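Local structure of structural protein VP1 (Trichodysplasia spinulosa-associated polyomavirus, 4U62) at residues D20-I25 against N270-K275; A71-P76 against D240-S245. The protein probably builds the outer shell of the viral capsid as pentamers, and as in related polyomaviruses probably binds sialylated glycans on the host cell. All coordinates share one frame; numbering follows the deposited sequence.

Contact 1: residues D20-I25 against N270-K275; sequences DSITTI and NILLRK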
ATOM      1  N   ASP A  20       5.622 -35.241 -25.609  1.00 35.84           N
ATOM      2  CA  ASP A  20       4.648 -34.437 -26.327  1.00 35.22           C
ATOM      3  C   ASP A  20       3.385 -34.164 -25.517  1.00 30.87           C
ATOM      4  O   ASP A  20       2.406 -33.712 -26.090  1.00 29.58           O
ATOM      5  CB  ASP A  20       4.267 -35.097 -27.674  1.00 40.86           C
ATOM      6  CG  ASP A  20       5.477 -35.439 -28.533  1.00 44.08           C
ATOM      7  OD1 ASP A  20       6.378 -34.578 -28.670  1.00 46.94           O
ATOM      8  OD2 ASP A  20       5.515 -36.555 -29.087  1.00 52.96           O
ATOM      9  N   SER A  21       3.399 -34.390 -24.200  1.00 25.84           N
ATOM     10  CA  SER A  21       2.195 -34.161 -23.375  1.00 23.83           C
ATOM     11  C   SER A  21       2.033 -32.722 -22.876  1.00 22.81           C
ATOM     12  O   SER A  21       0.986 -32.369 -22.333  1.00 21.55           O
ATOM     13  CB  SER A  21       2.128 -35.157 -22.210  1.00 26.69           C
ATOM     14  OG  SER A  21       3.309 -35.084 -21.426  1.00 28.11           O
ATOM     15  N   ILE A  22       3.064 -31.895 -23.068  1.00 22.35           N
ATOM     16  CA  ILE A  22       3.078 -30.507 -22.655  1.00 22.73           C
ATOM     17  C   ILE A  22       3.362 -29.652 -23.874  1.00 23.08           C
ATOM     18  O   ILE A  22       4.132 -30.060 -24.741  1.00 23.76           O
ATOM     19  CB  ILE A  22       4.213 -30.254 -21.638  1.00 27.95           C
ATOM     20  CG1 ILE A  22       4.049 -31.174 -20.434  1.00 33.27           C
ATOM     21  CG2 ILE A  22       4.265 -28.791 -21.227  1.00 31.79           C
ATOM     22  CD1 ILE A  22       2.864 -30.834 -19.576  1.00 32.90           C
ATOM     23  N   THR A  23       2.759 -28.470 -23.931  1.00 20.65           N
ATOM     24  CA  THR A  23       3.103 -27.474 -24.944  1.00 21.49           C
ATOM     25  C   THR A  23       3.092 -26.080 -24.323  1.00 21.96           C
ATOM     26  O   THR A  23       2.493 -25.866 -23.259  1.00 20.71           O
ATOM     27  CB  THR A  23       2.183 -27.566 -26.179  1.00 24.14           C
ATOM     28  OG1 THR A  23       2.843 -26.975 -27.310  1.00 24.64           O
ATOM     29  CG2 THR A  23       0.846 -26.885 -25.974  1.00 23.48           C
ATOM     30  N   THR A  24       3.769 -25.135 -24.972  1.00 21.32           N
ATOM     31  CA  THR A  24       3.719 -23.749 -24.540  1.00 23.60           C
ATOM     32  C   THR A  24       3.258 -22.835 -25.668  1.00 23.80           C
ATOM     33  O   THR A  24       3.531 -23.089 -26.856  1.00 25.31           O
ATOM     34  CB  THR A  24       5.062 -23.235 -24.023  1.00 27.97           C
ATOM     35  OG1 THR A  24       6.008 -23.239 -25.099  1.00 34.88           O
ATOM     36  CG2 THR A  24       5.568 -24.088 -22.902  1.00 26.25           C
ATOM     37  N   ILE A  25       2.531 -21.794 -25.302  1.00 19.45           N
ATOM     38  CA  ILE A  25       2.052 -20.794 -26.249  1.00 19.63           C
ATOM     39  C   ILE A  25       2.568 -19.452 -25.770  1.00 23.77           C
ATOM     40  O   ILE A  25       2.371 -19.097 -24.618  1.00 21.82           O
ATOM     41  CB  ILE A  25       0.509 -20.771 -26.322  1.00 22.45           C
ATOM     42  CG1 ILE A  25      -0.004 -22.088 -26.950  1.00 25.56           C
ATOM     43  CG2 ILE A  25      -0.006 -19.558 -27.096  1.00 24.56           C
ATOM     44  CD1 ILE A  25       0.233 -22.247 -28.434  1.00 25.09           C
ATOM     45  N   ASN A 270       2.910 -16.081 -21.700  1.00 17.24           N
ATOM     46  CA  ASN A 270       3.542 -17.374 -21.923  1.00 17.53           C
ATOM     47  C   ASN A 270       2.704 -18.373 -21.133  1.00 18.99           C
ATOM     48  O   ASN A 270       2.692 -18.342 -19.882  1.00 17.37           O
ATOM     49  CB  ASN A 270       4.980 -17.368 -21.439  1.00 19.53           C
ATOM     50  CG  ASN A 270       5.691 -18.693 -21.678  1.00 23.63           C
ATOM     51  OD1 ASN A 270       5.072 -19.729 -21.874  1.00 29.58           O
ATOM     52  ND2 ASN A 270       6.997 -18.657 -21.656  1.00 29.65           N
ATOM     53  N   ILE A 271       1.980 -19.236 -21.851  1.00 15.87           N
ATOM     54  CA  ILE A 271       1.022 -20.152 -21.248  1.00 16.64           C
ATOM     55  C   ILE A 271       1.505 -21.581 -21.399  1.00 16.93           C
ATOM     56  O   ILE A 271       1.853 -22.010 -22.488  1.00 17.39           O
ATOM     57  CB  ILE A 271      -0.374 -19.963 -21.880  1.00 16.43           C
ATOM     58  CG1 ILE A 271      -0.845 -18.534 -21.627  1.00 20.19           C
ATOM     59  CG2 ILE A 271      -1.370 -20.971 -21.312  1.00 17.52           C
ATOM     60  CD1 ILE A 271      -1.952 -18.106 -22.542  1.00 21.87           C
ATOM     61  N   LEU A 272       1.518 -22.332 -20.294  1.00 17.47           N
ATOM     62  CA  LEU A 272       1.900 -23.726 -20.293  1.00 16.71           C
ATOM     63  C   LEU A 272       0.620 -24.563 -20.284  1.00 16.53           C
ATOM     64  O   LEU A 272      -0.260 -24.306 -19.478  1.00 17.83           O
ATOM     65  CB  LEU A 272       2.694 -24.035 -19.014  1.00 20.29           C
ATOM     66  CG  LEU A 272       3.122 -25.483 -18.793  1.00 25.17           C
ATOM     67  CD1 LEU A 272       4.062 -25.926 -19.885  1.00 29.48           C
ATOM     68  CD2 LEU A 272       3.788 -25.618 -17.427  1.00 30.99           C
ATOM     69  N   LEU A 273       0.523 -25.517 -21.201  1.00 17.09           N
ATOM     70  CA  LEU A 273      -0.604 -26.429 -21.292  1.00 17.92           C
ATOM     71  C   LEU A 273      -0.174 -27.876 -21.257  1.00 18.64           C
ATOM     72  O   LEU A 273       0.933 -28.230 -21.675  1.00 17.97           O
ATOM     73  CB  LEU A 273      -1.396 -26.163 -22.570  1.00 17.84           C
ATOM     74  CG  LEU A 273      -1.844 -24.717 -22.762  1.00 17.64           C
ATOM     75  CD1 LEU A 273      -0.934 -23.995 -23.757  1.00 20.19           C
ATOM     76  CD2 LEU A 273      -3.288 -24.641 -23.203  1.00 19.45           C
ATOM     77  N   ARG A 274      -1.069 -28.735 -20.779  1.00 18.26           N
ATOM     78  CA  ARG A 274      -0.835 -30.165 -20.706  1.00 18.70           C
ATOM     79  C   ARG A 274      -2.035 -30.925 -21.224  1.00 16.82           C
ATOM     80  O   ARG A 274      -3.147 -30.391 -21.239  1.00 18.06           O
ATOM     81  CB  ARG A 274      -0.541 -30.583 -19.265  1.00 18.41           C
ATOM     82  CG  ARG A 274      -1.754 -30.482 -18.349  1.00 18.66           C
ATOM     83  CD  ARG A 274      -1.371 -30.751 -16.901  1.00 19.70           C
ATOM     84  NE  ARG A 274      -2.498 -30.490 -16.019  1.00 18.78           N
ATOM     85  CZ  ARG A 274      -2.413 -30.382 -14.686  1.00 21.91           C
ATOM     86  NH1 ARG A 274      -1.246 -30.548 -14.075  1.00 22.11           N
ATOM     87  NH2 ARG A 274      -3.496 -30.152 -13.977  1.00 23.21           N
ATOM     88  N   LYS A 275      -1.809 -32.154 -21.663  1.00 16.82           N
ATOM     89  CA  LYS A 275      -2.904 -32.956 -22.183  1.00 17.10           C
ATOM     90  C   LYS A 275      -3.668 -33.581 -21.036  1.00 19.66           C
ATOM     91  O   LYS A 275      -3.065 -34.204 -20.151  1.00 19.42           O
ATOM     92  CB  LYS A 275      -2.402 -34.042 -23.084  1.00 20.06           C
ATOM     93  CG  LYS A 275      -1.794 -33.512 -24.376  1.00 21.02           C
ATOM     94  CD  LYS A 275      -1.359 -34.651 -25.255  1.00 22.19           C
ATOM     95  CE  LYS A 275      -0.725 -34.175 -26.561  1.00 23.88           C
ATOM     96  NZ  LYS A 275      -0.244 -35.317 -27.377  1.00 27.00           N
TER
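Ile-25 and Leu-273 meet because each turns its first side-chain branch back beside its own backbone N: with CG1 of Ile-25 opposite the carbonyl carbon (chi1 -67°) and CG of Leu-273 turned likewise, CG1 of Ile-25 comes within 3.8 Å of Leu-273 CD1, the two chains slanting across each other. Thr-23 shares this face, its CG2 lying alongside Leu-273 CB and CD1. Ile-22 uses the reverse face, where its CD1 rests 3.4 Å from Arg-274 CB. In the backbone, Thr-24 CA approaches Ile-271 O at 3.3 Å in a CA-H...O contact. The guanidinium of Arg-274 leads away from the segment 20-25 into a salt bridge with Glu-91. The backbones illustrate how antiparallel pairing builds a sheet of the jelly-roll beta-sandwich of polyomavirus VP1, here joining strands near the two chain termini. Thr-23 with Leu-273 and Ile-25 with Ile-271 are hydrogen-bonded pairs, each with two bonds; Ile-271 N to Ile-25 O, 2.8 Å long, is almost straight at 174°. Beyond them, where the chain before strand 22-25 turns, Lys-275 N still donates to Ser-21 O at 2.9 Å. Past that bond the Lys-275 side chain runs extended beyond CG along Ser-21, carrying CE to 3.2 Å from the carbonyl O of Asp-20. On its far flank, segment 270-275 pairs with strand 86-99.

Contact 2: residues A71-P76 against D240-S245; sequences ARINLP and DGLYVS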
ATOM      1  N   ALA A  71      -7.615 -12.670 -28.413  1.00 17.57           N
ATOM      2  CA  ALA A  71      -7.232 -13.604 -29.489  1.00 18.39           C
ATOM      3  C   ALA A  71      -7.657 -15.031 -29.162  1.00 17.71           C
ATOM      4  O   ALA A  71      -7.700 -15.419 -27.998  1.00 18.28           O
ATOM      5  CB  ALA A  71      -5.736 -13.572 -29.717  1.00 20.77           C
ATOM      6  N   ARG A  72      -7.980 -15.791 -30.199  1.00 20.09           N
ATOM      7  CA  ARG A  72      -8.140 -17.241 -30.133  1.00 18.83           C
ATOM      8  C   ARG A  72      -6.901 -17.814 -30.774  1.00 20.68           C
ATOM      9  O   ARG A  72      -6.597 -17.523 -31.968  1.00 20.76           O
ATOM     10  CB  ARG A  72      -9.383 -17.712 -30.907  1.00 19.47           C
ATOM     11  CG  ARG A  72      -9.600 -19.220 -30.856  1.00 21.89           C
ATOM     12  CD  ARG A  72     -10.657 -19.687 -31.848  1.00 24.67           C
ATOM     13  NE  ARG A  72     -10.905 -21.129 -31.726  1.00 26.50           N
ATOM     14  CZ  ARG A  72     -10.143 -22.093 -32.235  1.00 27.69           C
ATOM     15  NH1 ARG A  72      -9.038 -21.819 -32.923  1.00 31.99           N
ATOM     16  NH2 ARG A  72     -10.503 -23.367 -32.046  1.00 28.69           N
ATOM     17  N   ILE A  73      -6.177 -18.621 -30.015  1.00 18.57           N
ATOM     18  CA  ILE A  73      -4.956 -19.268 -30.487  1.00 20.12           C
ATOM     19  C   ILE A  73      -5.269 -20.709 -30.819  1.00 22.67           C
ATOM     20  O   ILE A  73      -5.864 -21.426 -30.029  1.00 21.66           O
ATOM     21  CB  ILE A  73      -3.844 -19.232 -29.433  1.00 23.24           C
ATOM     22  CG1 ILE A  73      -3.522 -17.786 -29.022  1.00 22.06           C
ATOM     23  CG2 ILE A  73      -2.588 -19.904 -29.971  1.00 26.93           C
ATOM     24  CD1 ILE A  73      -3.664 -17.557 -27.549  1.00 33.82           C
ATOM     25  N   ASN A  74      -4.880 -21.127 -32.010  1.00 20.47           N
ATOM     26  CA  ASN A  74      -5.030 -22.503 -32.442  1.00 21.79           C
ATOM     27  C   ASN A  74      -3.942 -23.349 -31.826  1.00 22.84           C
ATOM     28  O   ASN A  74      -2.758 -23.092 -32.033  1.00 27.35           O
ATOM     29  CB  ASN A  74      -4.872 -22.581 -33.968  1.00 25.76           C
ATOM     30  CG  ASN A  74      -5.937 -21.795 -34.729  1.00 33.30           C
ATOM     31  OD1 ASN A  74      -7.128 -22.007 -34.556  1.00 35.41           O
ATOM     32  ND2 ASN A  74      -5.492 -20.908 -35.630  1.00 42.37           N
ATOM     33  N   LEU A  75      -4.316 -24.354 -31.049  1.00 18.69           N
ATOM     34  CA  LEU A  75      -3.335 -25.216 -30.404  1.00 18.66           C
ATOM     35  C   LEU A  75      -2.942 -26.393 -31.276  1.00 18.62           C
ATOM     36  O   LEU A  75      -3.570 -26.655 -32.307  1.00 22.98           O
ATOM     37  CB  LEU A  75      -3.913 -25.712 -29.071  1.00 18.03           C
ATOM     38  CG  LEU A  75      -4.250 -24.591 -28.096  1.00 19.64           C
ATOM     39  CD1 LEU A  75      -5.066 -25.166 -26.945  1.00 20.34           C
ATOM     40  CD2 LEU A  75      -2.994 -23.898 -27.589  1.00 21.77           C
ATOM     41  N   PRO A  76      -1.867 -27.117 -30.895  1.00 21.05           N
ATOM     42  CA  PRO A  76      -1.530 -28.280 -31.701  1.00 21.06           C
ATOM     43  C   PRO A  76      -2.677 -29.265 -31.777  1.00 22.02           C
ATOM     44  O   PRO A  76      -3.382 -29.472 -30.792  1.00 23.45           O
ATOM     45  CB  PRO A  76      -0.345 -28.913 -30.959  1.00 21.62           C
ATOM     46  CG  PRO A  76       0.249 -27.820 -30.174  1.00 22.43           C
ATOM     47  CD  PRO A  76      -0.894 -26.893 -29.817  1.00 20.61           C
ATOM     48  N   ASP A 240      -9.709 -27.294 -29.357  1.00 19.07           N
ATOM     49  CA  ASP A 240      -8.293 -26.908 -29.364  1.00 20.30           C
ATOM     50  C   ASP A 240      -8.082 -25.402 -29.520  1.00 21.48           C
ATOM     51  O   ASP A 240      -7.089 -24.975 -30.132  1.00 21.58           O
ATOM     52  CB  ASP A 240      -7.503 -27.645 -30.447  1.00 20.29           C
ATOM     53  CG  ASP A 240      -7.536 -29.156 -30.307  1.00 25.99           C
ATOM     54  OD1 ASP A 240      -7.789 -29.661 -29.202  1.00 24.17           O
ATOM     55  OD2 ASP A 240      -7.296 -29.863 -31.329  1.00 27.19           O
ATOM     56  N   GLY A 241      -8.990 -24.609 -28.978  1.00 18.98           N
ATOM     57  CA  GLY A 241      -8.834 -23.148 -28.967  1.00 18.55           C
ATOM     58  C   GLY A 241      -8.516 -22.615 -27.592  1.00 18.22           C
ATOM     59  O   GLY A 241      -9.187 -22.956 -26.639  1.00 19.98           O
ATOM     60  N   LEU A 242      -7.508 -21.762 -27.529  1.00 18.51           N
ATOM     61  CA  LEU A 242      -7.121 -21.071 -26.291  1.00 18.03           C
ATOM     62  C   LEU A 242      -7.463 -19.593 -26.432  1.00 17.69           C
ATOM     63  O   LEU A 242      -7.069 -18.959 -27.417  1.00 17.63           O
ATOM     64  CB  LEU A 242      -5.636 -21.257 -26.066  1.00 18.51           C
ATOM     65  CG  LEU A 242      -4.984 -20.486 -24.915  1.00 18.29           C
ATOM     66  CD1 LEU A 242      -5.512 -20.951 -23.586  1.00 18.62           C
ATOM     67  CD2 LEU A 242      -3.464 -20.632 -24.978  1.00 20.46           C
ATOM     68  N   TYR A 243      -8.200 -19.047 -25.471  1.00 16.05           N
ATOM     69  CA  TYR A 243      -8.644 -17.661 -25.521  1.00 16.19           C
ATOM     70  C   TYR A 243      -7.914 -16.810 -24.529  1.00 15.72           C
ATOM     71  O   TYR A 243      -7.862 -17.130 -23.321  1.00 17.60           O
ATOM     72  CB  TYR A 243     -10.130 -17.553 -25.252  1.00 18.04           C
ATOM     73  CG  TYR A 243     -10.947 -17.887 -26.457  1.00 20.49           C
ATOM     74  CD1 TYR A 243     -11.215 -19.187 -26.776  1.00 20.70           C
ATOM     75  CD2 TYR A 243     -11.424 -16.878 -27.281  1.00 22.83           C
ATOM     76  CE1 TYR A 243     -11.977 -19.501 -27.923  1.00 20.69           C
ATOM     77  CE2 TYR A 243     -12.174 -17.172 -28.395  1.00 26.03           C
ATOM     78  CZ  TYR A 243     -12.444 -18.477 -28.698  1.00 22.08           C
ATOM     79  OH  TYR A 243     -13.187 -18.755 -29.816  1.00 29.92           O
ATOM     80  N   VAL A 244      -7.322 -15.731 -25.031  1.00 15.05           N
ATOM     81  CA  VAL A 244      -6.595 -14.796 -24.194  1.00 15.60           C
ATOM     82  C   VAL A 244      -7.173 -13.413 -24.400  1.00 17.68           C
ATOM     83  O   VAL A 244      -7.408 -13.008 -25.535  1.00 17.87           O
ATOM     84  CB  VAL A 244      -5.095 -14.806 -24.526  1.00 17.37           C
ATOM     85  CG1 VAL A 244      -4.330 -13.851 -23.657  1.00 20.09           C
ATOM     86  CG2 VAL A 244      -4.531 -16.226 -24.387  1.00 18.93           C
ATOM     87  N   SER A 245      -7.412 -12.692 -23.302  1.00 15.83           N
ATOM     88  CA  SER A 245      -8.052 -11.367 -23.374  1.00 16.80           C
ATOM     89  C   SER A 245      -7.410 -10.434 -22.375  1.00 15.69           C
ATOM     90  O   SER A 245      -6.904 -10.891 -21.335  1.00 15.94           O
ATOM     91  CB  SER A 245      -9.523 -11.488 -23.038  1.00 16.40           C
ATOM     92  OG  SER A 245     -10.144 -12.486 -23.831  1.00 18.02           O
TER
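Arg-72 and Tyr-243, a non-hydrogen-bonded pair of the antiparallel strands, pack by a CH-pi contact. CG of Arg-72 leaves anti to the backbone N (chi1 -179°) and the chain then stays extended as far as NE, which lays CB and CG over one face of the Tyr-243 ring: CG stands 4.0 Å from the ring centroid, 27° off the normal. CD continues to 3.4 Å from Tyr-243 OH. The guanidinium, turned 89° against the ring, offers its edge to that hydroxyl and one of its own faces to the backbone of Gly-241, whose CA lies 3.5 Å from Arg-72 NH2. Gly-241 has no side chain, which lets the flat group lie this close to the strand.

The hydrogen bonds between the two segments run from main chain to main chain. Ala-71 with Val-244 and Ile-73 with Leu-242 exchange two bonds each, the shortest being Ile-73 N to Leu-242 O at 2.8 Å. Past strand 71-74, Leu-75 N donates to Asp-240 O at 3.0 Å, extending the bonding by one further link.

Apolar packing occupies the other face. Ile-73 CD1 lies 3.5 Å from Val-244 CG2 and also touches Leu-242 CD2, while, two residues on, Leu-75 CD2 meets CB of Leu-242 at 4.0 Å.

This apolar layer belongs to the interior of a jelly-roll sandwich: side chains of strand 12-29, Leu-27 among them, cover Ile-73, and side chains of strand 260-279, including Phe-269, cover Val-244. On the far flank of strand 241-254, backbone bonds from Tyr-243 and Ser-245 lead on to strand 129-136.

How the contacts relate
From the N terminus, the chain first lays down residues 20-25, whose partner 270-275 arrives only near the C terminus, so contact 1 closes a loop that takes in most of the protein. Within that span come 71-76 and later 240-245; contact 2 therefore closes a smaller loop, held entirely within the larger one without crossing it. Strands 12-29 and 69-74 are consecutive, as are 241-254 and 260-279, so the two contacts pair first with last and second with next-to-last. Their apolar faces meet: Ile-25 packs on Ile-73 and Leu-75, and Ile-271 on Leu-242 and Val-244, tying the two strand pairs together across the sandwich.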